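Local coordinates for protein histidinol-phosphate aminotransferase (Clostridium acetobutylicum, PDB 3FTB) that probably transfers amino groups between histidinol phosphate and a 2-oxo acid with pyridoxal 5'-phosphate as cofactor, at residues 321-325 and 336-340; 153-158 and 295-301; 104-108 and 329-333. All coordinates share one frame. Numbering follows the deposited sequence.

Contact 1: 321-325 and 336-340; sequences IVIRR and FVRFA. With PO4 (phosphate ion), chain F.
An antiparallel beta hairpin in the aminotransferase small domain pairs strands 321-325 and 336-340. R324 and R338 form the hydrogen-bonded pair: R324 N to R338 O 3.1 Å, R338 N to R324 O 2.7 Å. R325 sits opposite V337 in a non-hydrogen-bonded pair. I323, with psi near 180°, precedes the paired residues; its side chain (chi1 p) puts CD1 3.4 Å from V337 CG1 and CG2 3.6 Å from CE1 of F339 (chi1 m), on the face helix 344-359 packs against.

Both arginines leave the other face with chi1 t, R324 turning p at chi2 and R338 staying t until chi3 p. R324 CG lies over one face of the R338 guanidinium, 3.8 Å from its CZ. The like charges, R324 NE and R338 NH2 4.0 Å apart, share a phosphate ion probably from the crystallisation liquor. An arginine pair holding an anion is consistent with a substrate-binding site. R338 NH2 donates to phosphate O4 at 2.9 Å and R324 NE to it at 3.2 Å.

Contact 2: 153-158 and 295-301; sequences PNNPNG and PHANFVL. With PO4 (phosphate ion), chain F.
The Asn-Pro-Asn-Gly loop of the aminotransferase active site, N155 to G158, lies after strand 147-151 of the large domain and here meets the start of strand 299-304 in the small domain. P153 and P156 both follow cis peptide bonds, and the bend from N154 to G158 is closed by G158 N to N154 O at 2.5 Å. G158 has phi 63° and psi 28°, and an ideal CB would crowd P295 CA and the F299 ring, so glycine suits the position. CA atoms come nearest at G158 and P295 (4.4 Å) and at N157 and L301 (5.2 Å).

F299 (chi1 p, chi2 84°) pushes its ring edge into the curve of the loop: CE1 is 3.5 Å from G158 N and 3.8 Å from N154 O, while CD1 is 3.7 Å from P156 O. On one side A297 CB meets P153 CG at 4.0 Å; further along, L301 CD1 meets P156 CB at 4.0 Å. A water accepts from L301 N (2.6 Å) and gives a weak bond to N157 O (3.4 Å). H296 ND1 to G158 O, 3.5 Å, is weak too.

N155 ND2 makes a weak bond to phosphate O3 at 2.7 Å, and its OD1 takes one from R338. The H296 bond and one leg of the water bridge being weak, packing around the F299 ring carries much of this join between domains.

Contact 3: 104-108 and 329-333; sequences IVPSY and FIGLD
P106 lays its pyrrolidine ring against L332, CG to CG 3.6 Å, where the end of strand 100-105 in the large-domain sheet meets the hairpin loop between strands 321-325 and 336-340 of the small domain. That loop makes a type II beta turn from F329 to L332, closed by L332 N to F329 O at 3.2 Å. I330 (-74/111) and G331 (116/-18) are its central residues; at the G331 angles a side chain would jam against the carbonyl O of I330.

The peptide bond before P106 is cis, and P106 CA lies 5.1 Å from I330 CA. V105 (chi1 81°) puts CG2 3.5 Å from I330 CB. F329 (chi1 m, chi2 -81°) turns its ring edge to the backbone, CD1 3.3 Å from S107 O. Y108 carries on from here to the active site, the nearest atom of its side chain about 3 Å from the bound phosphate. No direct hydrogen bond joins the segments; one water instead accepts from S107 N at 3.0 Å and from I330 N at 2.9 Å.

All three contacts are buried, but contact 2 lies deepest, about 9 Å from the chain centre to its own centre, against 17 Å for contact 1 and 15 Å for contact 3, whose turn reaches solvent at G331. Contact 1 works within one domain, by strand pairing; contacts 2 and 3 bring large-domain loops onto the small domain through apolar side chains and bridging waters. Contacts 1 and 2 share a sheet, since F339 O and V300 N, probably hydrogen-bonded at 3.0 Å, join adjacent strands, and both touch the phosphate. N154 ND2 to P106 O, 2.8 Å, probably ties contact 2 to contact 3, while F329 packs beside R324 and R338.

Contact 1: 321-325 and 336-340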
loop_
_atom_site.group_PDB
_atom_site.type_symbol
_atom_site.label_atom_id
_atom_site.label_comp_id
_atom_site.label_asym_id
_atom_site.label_seq_id
_atom_site.Cartn_x
_atom_site.Cartn_y
_atom_site.Cartn_z
ATOM N N ILE A 321 21.168 23.969 -1.710
ATOM C CA ILE A 321 20.189 23.924 -2.778
ATOM C C ILE A 321 20.443 22.686 -3.642
ATOM O O ILE A 321 21.563 22.454 -4.116
ATOM C CB ILE A 321 20.198 25.224 -3.609
ATOM C CG1 ILE A 321 19.650 26.377 -2.761
ATOM C CG2 ILE A 321 19.372 25.062 -4.884
ATOM C CD1 ILE A 321 19.866 27.760 -3.359
ATOM N N VAL A 322 19.405 21.879 -3.820
ATOM C CA VAL A 322 19.528 20.669 -4.613
ATOM C C VAL A 322 18.849 20.888 -5.952
ATOM O O VAL A 322 17.755 21.440 -6.002
ATOM C CB VAL A 322 18.876 19.468 -3.910
ATOM C CG1 VAL A 322 19.195 18.176 -4.669
ATOM C CG2 VAL A 322 19.350 19.380 -2.465
ATOM N N ILE A 323 19.505 20.478 -7.034
ATOM C CA ILE A 323 18.846 20.429 -8.340
ATOM C C ILE A 323 18.802 18.995 -8.857
ATOM O O ILE A 323 19.257 18.058 -8.194
ATOM C CB ILE A 323 19.544 21.314 -9.402
ATOM C CG1 ILE A 323 20.923 20.744 -9.768
ATOM C CG2 ILE A 323 19.638 22.757 -8.915
ATOM C CD1 ILE A 323 21.343 20.991 -11.212
ATOM N N ARG A 324 18.257 18.827 -10.053
ATOM C CA ARG A 324 18.187 17.501 -10.651
ATOM C C ARG A 324 19.083 17.417 -11.870
ATOM O O ARG A 324 18.807 18.019 -12.911
ATOM C CB ARG A 324 16.749 17.129 -11.021
ATOM C CG ARG A 324 16.573 15.678 -11.444
ATOM C CD ARG A 324 16.768 14.732 -10.266
ATOM N NE ARG A 324 16.095 13.455 -10.483
ATOM C CZ ARG A 324 16.477 12.559 -11.386
ATOM N NH1 ARG A 324 17.524 12.807 -12.158
ATOM N NH2 ARG A 324 15.807 11.420 -11.523
ATOM N N ARG A 325 20.171 16.677 -11.718
ATOM C CA ARG A 325 21.044 16.372 -12.829
ATOM C C ARG A 325 20.326 15.368 -13.706
ATOM O O ARG A 325 19.864 14.342 -13.233
ATOM C CB ARG A 325 22.352 15.794 -12.313
ATOM C CG ARG A 325 23.124 16.776 -11.455
ATOM C CD ARG A 325 24.202 16.071 -10.689
ATOM N NE ARG A 325 25.012 15.245 -11.571
ATOM C CZ ARG A 325 25.951 14.413 -11.139
ATOM N NH1 ARG A 325 26.182 14.303 -9.837
ATOM N NH2 ARG A 325 26.651 13.691 -12.002
ATOM N N PHE A 336 21.974 19.094 -19.398
ATOM C CA PHE A 336 20.578 19.272 -18.979
ATOM C C PHE A 336 20.458 19.128 -17.467
ATOM O O PHE A 336 21.112 18.275 -16.854
ATOM C CB PHE A 336 19.641 18.285 -19.676
ATOM C CG PHE A 336 19.692 18.360 -21.176
ATOM C CD1 PHE A 336 18.703 19.028 -21.882
ATOM C CD2 PHE A 336 20.726 17.759 -21.881
ATOM C CE1 PHE A 336 18.746 19.098 -23.263
ATOM C CE2 PHE A 336 20.774 17.827 -23.261
ATOM C CZ PHE A 336 19.785 18.494 -23.954
ATOM N N VAL A 337 19.645 19.996 -16.875
ATOM C CA VAL A 337 19.361 19.955 -15.450
ATOM C C VAL A 337 17.885 20.308 -15.302
ATOM O O VAL A 337 17.327 21.000 -16.164
ATOM C CB VAL A 337 20.172 20.996 -14.685
ATOM C CG1 VAL A 337 21.648 20.614 -14.616
ATOM C CG2 VAL A 337 20.000 22.360 -15.336
ATOM N N ARG A 338 17.249 19.835 -14.231
ATOM C CA ARG A 338 15.821 20.099 -14.005
ATOM C C ARG A 338 15.628 20.879 -12.707
ATOM O O ARG A 338 16.206 20.543 -11.674
ATOM C CB ARG A 338 15.010 18.794 -13.962
ATOM C CG ARG A 338 13.491 18.987 -13.927
ATOM C CD ARG A 338 12.774 17.680 -13.569
ATOM N NE ARG A 338 12.919 17.359 -12.150
ATOM C CZ ARG A 338 12.853 16.129 -11.642
ATOM N NH1 ARG A 338 12.665 15.084 -12.440
ATOM N NH2 ARG A 338 12.985 15.942 -10.330
ATOM N N PHE A 339 14.831 21.938 -12.768
ATOM C CA PHE A 339 14.552 22.742 -11.583
ATOM C C PHE A 339 13.065 22.684 -11.253
ATOM O O PHE A 339 12.214 22.724 -12.146
ATOM C CB PHE A 339 14.952 24.213 -11.789
ATOM C CG PHE A 339 16.394 24.421 -12.203
ATOM C CD1 PHE A 339 17.371 23.454 -11.944
ATOM C CD2 PHE A 339 16.780 25.611 -12.824
ATOM C CE1 PHE A 339 18.706 23.660 -12.318
ATOM C CE2 PHE A 339 18.112 25.824 -13.198
ATOM C CZ PHE A 339 19.071 24.840 -12.935
ATOM N N ALA A 340 12.747 22.619 -9.970
ATOM C CA ALA A 340 11.355 22.724 -9.557
ATOM C C ALA A 340 10.917 24.180 -9.643
ATOM O O ALA A 340 11.743 25.083 -9.665
ATOM C CB ALA A 340 11.165 22.188 -8.146
HETATM P P PO4 F . 11.981 12.318 -10.546
HETATM O O1 PO4 F . 11.263 11.392 -9.588
HETATM O O2 PO4 F . 12.637 11.509 -11.640
HETATM O O3 PO4 F . 10.980 13.272 -11.153
HETATM O O4 PO4 F . 13.029 13.105 -9.790
#

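Contact 2: 153-158 and 295-301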
loop_
_atom_site.group_PDB
_atom_site.type_symbol
_atom_site.label_atom_id
_atom_site.label_comp_id
_atom_site.label_asym_id
_atom_site.label_seq_id
_atom_site.Cartn_x
_atom_site.Cartn_y
_atom_site.Cartn_z
ATOM N N PRO A 153 1.696 16.137 -18.432
ATOM C CA PRO A 153 2.914 16.503 -19.162
ATOM C C PRO A 153 4.099 15.610 -18.799
ATOM O O PRO A 153 4.113 14.998 -17.742
ATOM C CB PRO A 153 3.193 17.952 -18.705
ATOM C CG PRO A 153 2.252 18.229 -17.594
ATOM C CD PRO A 153 1.490 17.001 -17.260
ATOM N N ASN A 154 5.090 15.544 -19.673
ATOM C CA ASN A 154 6.240 14.676 -19.438
ATOM C C ASN A 154 7.378 15.253 -18.581
ATOM O O ASN A 154 7.876 16.345 -18.835
ATOM C CB ASN A 154 6.810 14.179 -20.763
ATOM C CG ASN A 154 7.736 12.993 -20.588
ATOM O OD1 ASN A 154 7.364 11.976 -20.000
ATOM N ND2 ASN A 154 8.944 13.110 -21.119
ATOM N N ASN A 155 7.764 14.488 -17.565
ATOM C CA ASN A 155 8.962 14.716 -16.775
ATOM C C ASN A 155 10.167 14.137 -17.543
ATOM O O ASN A 155 10.180 12.946 -17.852
ATOM C CB ASN A 155 8.763 13.999 -15.436
ATOM C CG ASN A 155 10.063 13.821 -14.645
ATOM O OD1 ASN A 155 11.076 14.453 -14.927
ATOM N ND2 ASN A 155 10.019 12.958 -13.634
ATOM N N PRO A 156 11.210 14.946 -17.826
ATOM C CA PRO A 156 11.659 16.246 -17.302
ATOM C C PRO A 156 11.312 17.503 -18.105
ATOM O O PRO A 156 11.562 18.593 -17.596
ATOM C CB PRO A 156 13.187 16.109 -17.346
ATOM C CG PRO A 156 13.471 14.958 -18.377
ATOM C CD PRO A 156 12.140 14.442 -18.854
ATOM N N ASN A 157 10.797 17.384 -19.325
ATOM C CA ASN A 157 10.701 18.559 -20.179
ATOM C C ASN A 157 9.377 19.289 -20.081
ATOM O O ASN A 157 9.199 20.328 -20.721
ATOM C CB ASN A 157 10.995 18.203 -21.635
ATOM C CG ASN A 157 9.931 17.321 -22.247
ATOM O OD1 ASN A 157 9.683 16.211 -21.786
ATOM N ND2 ASN A 157 9.305 17.809 -23.303
ATOM N N GLY A 158 8.452 18.738 -19.293
ATOM C CA GLY A 158 7.159 19.363 -19.074
ATOM C C GLY A 158 6.274 19.514 -20.301
ATOM O O GLY A 158 5.441 20.417 -20.371
ATOM N N PRO A 295 7.645 24.751 -19.955
ATOM C CA PRO A 295 6.984 23.806 -19.053
ATOM C C PRO A 295 5.481 23.995 -19.051
ATOM O O PRO A 295 4.988 25.052 -19.442
ATOM C CB PRO A 295 7.514 24.215 -17.670
ATOM C CG PRO A 295 8.276 25.515 -17.865
ATOM C CD PRO A 295 8.016 25.990 -19.250
ATOM N N HIS A 296 4.755 22.985 -18.593
ATOM C CA HIS A 296 3.316 23.123 -18.444
ATOM C C HIS A 296 2.842 22.636 -17.094
ATOM O O HIS A 296 1.645 22.556 -16.843
ATOM C CB HIS A 296 2.582 22.462 -19.609
ATOM C CG HIS A 296 2.693 23.243 -20.878
ATOM N ND1 HIS A 296 3.788 23.153 -21.712
ATOM C CD2 HIS A 296 1.871 24.167 -21.429
ATOM C CE1 HIS A 296 3.627 23.976 -22.734
ATOM N NE2 HIS A 296 2.472 24.599 -22.589
ATOM N N ALA A 297 3.803 22.317 -16.228
ATOM C CA ALA A 297 3.529 21.948 -14.844
ATOM C C ALA A 297 4.406 22.770 -13.907
ATOM O O ALA A 297 4.709 23.929 -14.190
ATOM C CB ALA A 297 3.760 20.444 -14.629
ATOM N N ASN A 298 4.843 22.169 -12.804
ATOM C CA ASN A 298 5.665 22.891 -11.824
ATOM C C ASN A 298 7.170 22.558 -11.853
ATOM O O ASN A 298 7.820 22.446 -10.803
ATOM C CB ASN A 298 5.091 22.723 -10.411
ATOM C CG ASN A 298 5.132 21.285 -9.942
ATOM O OD1 ASN A 298 4.974 20.368 -10.743
ATOM N ND2 ASN A 298 5.369 21.077 -8.647
ATOM N N PHE A 299 7.723 22.437 -13.061
ATOM C CA PHE A 299 9.156 22.245 -13.247
ATOM C C PHE A 299 9.589 22.695 -14.643
ATOM O O PHE A 299 8.766 22.810 -15.551
ATOM C CB PHE A 299 9.545 20.787 -13.008
ATOM C CG PHE A 299 8.723 19.813 -13.797
ATOM C CD1 PHE A 299 9.047 19.517 -15.111
ATOM C CD2 PHE A 299 7.617 19.198 -13.227
ATOM C CE1 PHE A 299 8.283 18.624 -15.848
ATOM C CE2 PHE A 299 6.855 18.315 -13.953
ATOM C CZ PHE A 299 7.189 18.021 -15.265
ATOM N N VAL A 300 10.888 22.935 -14.801
ATOM C CA VAL A 300 11.447 23.485 -16.034
ATOM C C VAL A 300 12.783 22.803 -16.397
ATOM O O VAL A 300 13.653 22.648 -15.536
ATOM C CB VAL A 300 11.662 25.013 -15.876
ATOM C CG1 VAL A 300 12.626 25.301 -14.719
ATOM C CG2 VAL A 300 12.149 25.636 -17.173
ATOM N N LEU A 301 12.939 22.387 -17.658
ATOM C CA LEU A 301 14.193 21.766 -18.125
ATOM C C LEU A 301 15.132 22.760 -18.829
ATOM O O LEU A 301 14.802 23.316 -19.885
ATOM C CB LEU A 301 13.914 20.590 -19.075
ATOM C CG LEU A 301 15.135 19.890 -19.686
ATOM C CD1 LEU A 301 15.737 18.914 -18.687
ATOM C CD2 LEU A 301 14.783 19.180 -20.992
HETATM P P PO4 F . 11.981 12.318 -10.546
HETATM O O1 PO4 F . 11.263 11.392 -9.588
HETATM O O2 PO4 F . 12.637 11.509 -11.640
HETATM O O3 PO4 F . 10.980 13.272 -11.153
HETATM O O4 PO4 F . 13.029 13.105 -9.790
HETATM O O HOH W 1 10.857 22.828 -19.152
#

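Contact 3: 104-108 and 329-333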
loop_
_atom_site.group_PDB
_atom_site.type_symbol
_atom_site.label_atom_id
_atom_site.label_comp_id
_atom_site.label_asym_id
_atom_site.label_seq_id
_atom_site.Cartn_x
_atom_site.Cartn_y
_atom_site.Cartn_z
ATOM N N ILE A 104 8.186 6.527 -24.568
ATOM C CA ILE A 104 8.615 7.807 -25.092
ATOM C C ILE A 104 9.607 8.371 -24.095
ATOM O O ILE A 104 9.338 8.413 -22.890
ATOM C CB ILE A 104 7.442 8.788 -25.281
ATOM C CG1 ILE A 104 6.720 8.499 -26.597
ATOM C CG2 ILE A 104 7.958 10.227 -25.310
ATOM C CD1 ILE A 104 6.443 7.038 -26.841
ATOM N N VAL A 105 10.750 8.815 -24.601
ATOM C CA VAL A 105 11.882 9.125 -23.750
ATOM C C VAL A 105 12.661 10.296 -24.383
ATOM O O VAL A 105 12.662 10.435 -25.608
ATOM C CB VAL A 105 12.742 7.848 -23.591
ATOM C CG1 VAL A 105 13.661 7.668 -24.801
ATOM C CG2 VAL A 105 13.514 7.867 -22.285
ATOM N N PRO A 106 13.293 11.166 -23.561
ATOM C CA PRO A 106 13.398 11.139 -22.092
ATOM C C PRO A 106 12.040 10.956 -21.407
ATOM O O PRO A 106 11.011 11.362 -21.974
ATOM C CB PRO A 106 13.960 12.528 -21.755
ATOM C CG PRO A 106 14.603 12.994 -22.986
ATOM C CD PRO A 106 13.864 12.401 -24.127
ATOM N N SER A 107 12.032 10.334 -20.228
ATOM C CA SER A 107 10.820 10.247 -19.420
ATOM C C SER A 107 11.118 9.780 -17.993
ATOM O O SER A 107 12.234 9.394 -17.675
ATOM C CB SER A 107 9.810 9.299 -20.066
ATOM O OG SER A 107 10.332 7.979 -20.088
ATOM N N TYR A 108 10.105 9.826 -17.141
ATOM C CA TYR A 108 10.217 9.372 -15.756
ATOM C C TYR A 108 10.808 7.964 -15.681
ATOM O O TYR A 108 10.264 7.014 -16.265
ATOM C CB TYR A 108 8.831 9.424 -15.135
ATOM C CG TYR A 108 8.740 9.136 -13.661
ATOM C CD1 TYR A 108 9.529 9.810 -12.752
ATOM C CD2 TYR A 108 7.818 8.206 -13.174
ATOM C CE1 TYR A 108 9.432 9.548 -11.390
ATOM C CE2 TYR A 108 7.705 7.947 -11.813
ATOM C CZ TYR A 108 8.514 8.620 -10.925
ATOM O OH TYR A 108 8.404 8.358 -9.574
ATOM N N PHE A 329 18.634 10.269 -17.380
ATOM C CA PHE A 329 17.513 10.224 -18.318
ATOM C C PHE A 329 18.025 9.795 -19.695
ATOM O O PHE A 329 19.080 10.257 -20.144
ATOM C CB PHE A 329 16.855 11.597 -18.451
ATOM C CG PHE A 329 15.970 11.974 -17.297
ATOM C CD1 PHE A 329 14.676 11.490 -17.213
ATOM C CD2 PHE A 329 16.426 12.838 -16.310
ATOM C CE1 PHE A 329 13.854 11.859 -16.162
ATOM C CE2 PHE A 329 15.606 13.208 -15.253
ATOM C CZ PHE A 329 14.333 12.722 -15.178
ATOM N N ILE A 330 17.275 8.927 -20.366
ATOM C CA ILE A 330 17.656 8.453 -21.692
ATOM C C ILE A 330 17.434 9.519 -22.760
ATOM O O ILE A 330 16.298 9.876 -23.080
ATOM C CB ILE A 330 16.941 7.133 -22.074
ATOM C CG1 ILE A 330 17.658 5.955 -21.412
ATOM C CG2 ILE A 330 16.935 6.943 -23.583
ATOM C CD1 ILE A 330 17.127 4.619 -21.826
ATOM N N GLY A 331 18.538 10.029 -23.299
ATOM C CA GLY A 331 18.488 11.086 -24.290
ATOM C C GLY A 331 19.124 12.371 -23.793
ATOM O O GLY A 331 19.474 13.253 -24.584
ATOM N N LEU A 332 19.277 12.479 -22.477
ATOM C CA LEU A 332 19.833 13.687 -21.885
ATOM C C LEU A 332 21.244 13.478 -21.294
ATOM O O LEU A 332 21.559 12.417 -20.744
ATOM C CB LEU A 332 18.869 14.233 -20.828
ATOM C CG LEU A 332 17.450 14.533 -21.318
ATOM C CD1 LEU A 332 16.624 15.090 -20.190
ATOM C CD2 LEU A 332 17.456 15.507 -22.489
ATOM N N ASP A 333 22.087 14.500 -21.413
ATOM C CA ASP A 333 23.452 14.437 -20.887
ATOM C C ASP A 333 23.625 15.395 -19.707
ATOM O O ASP A 333 22.636 15.798 -19.090
ATOM C CB ASP A 333 24.486 14.692 -21.997
ATOM C CG ASP A 333 24.506 16.138 -22.475
ATOM O OD1 ASP A 333 23.592 16.904 -22.113
ATOM O OD2 ASP A 333 25.450 16.508 -23.212
HETATM O O HOH W 2 14.538 8.782 -19.464
#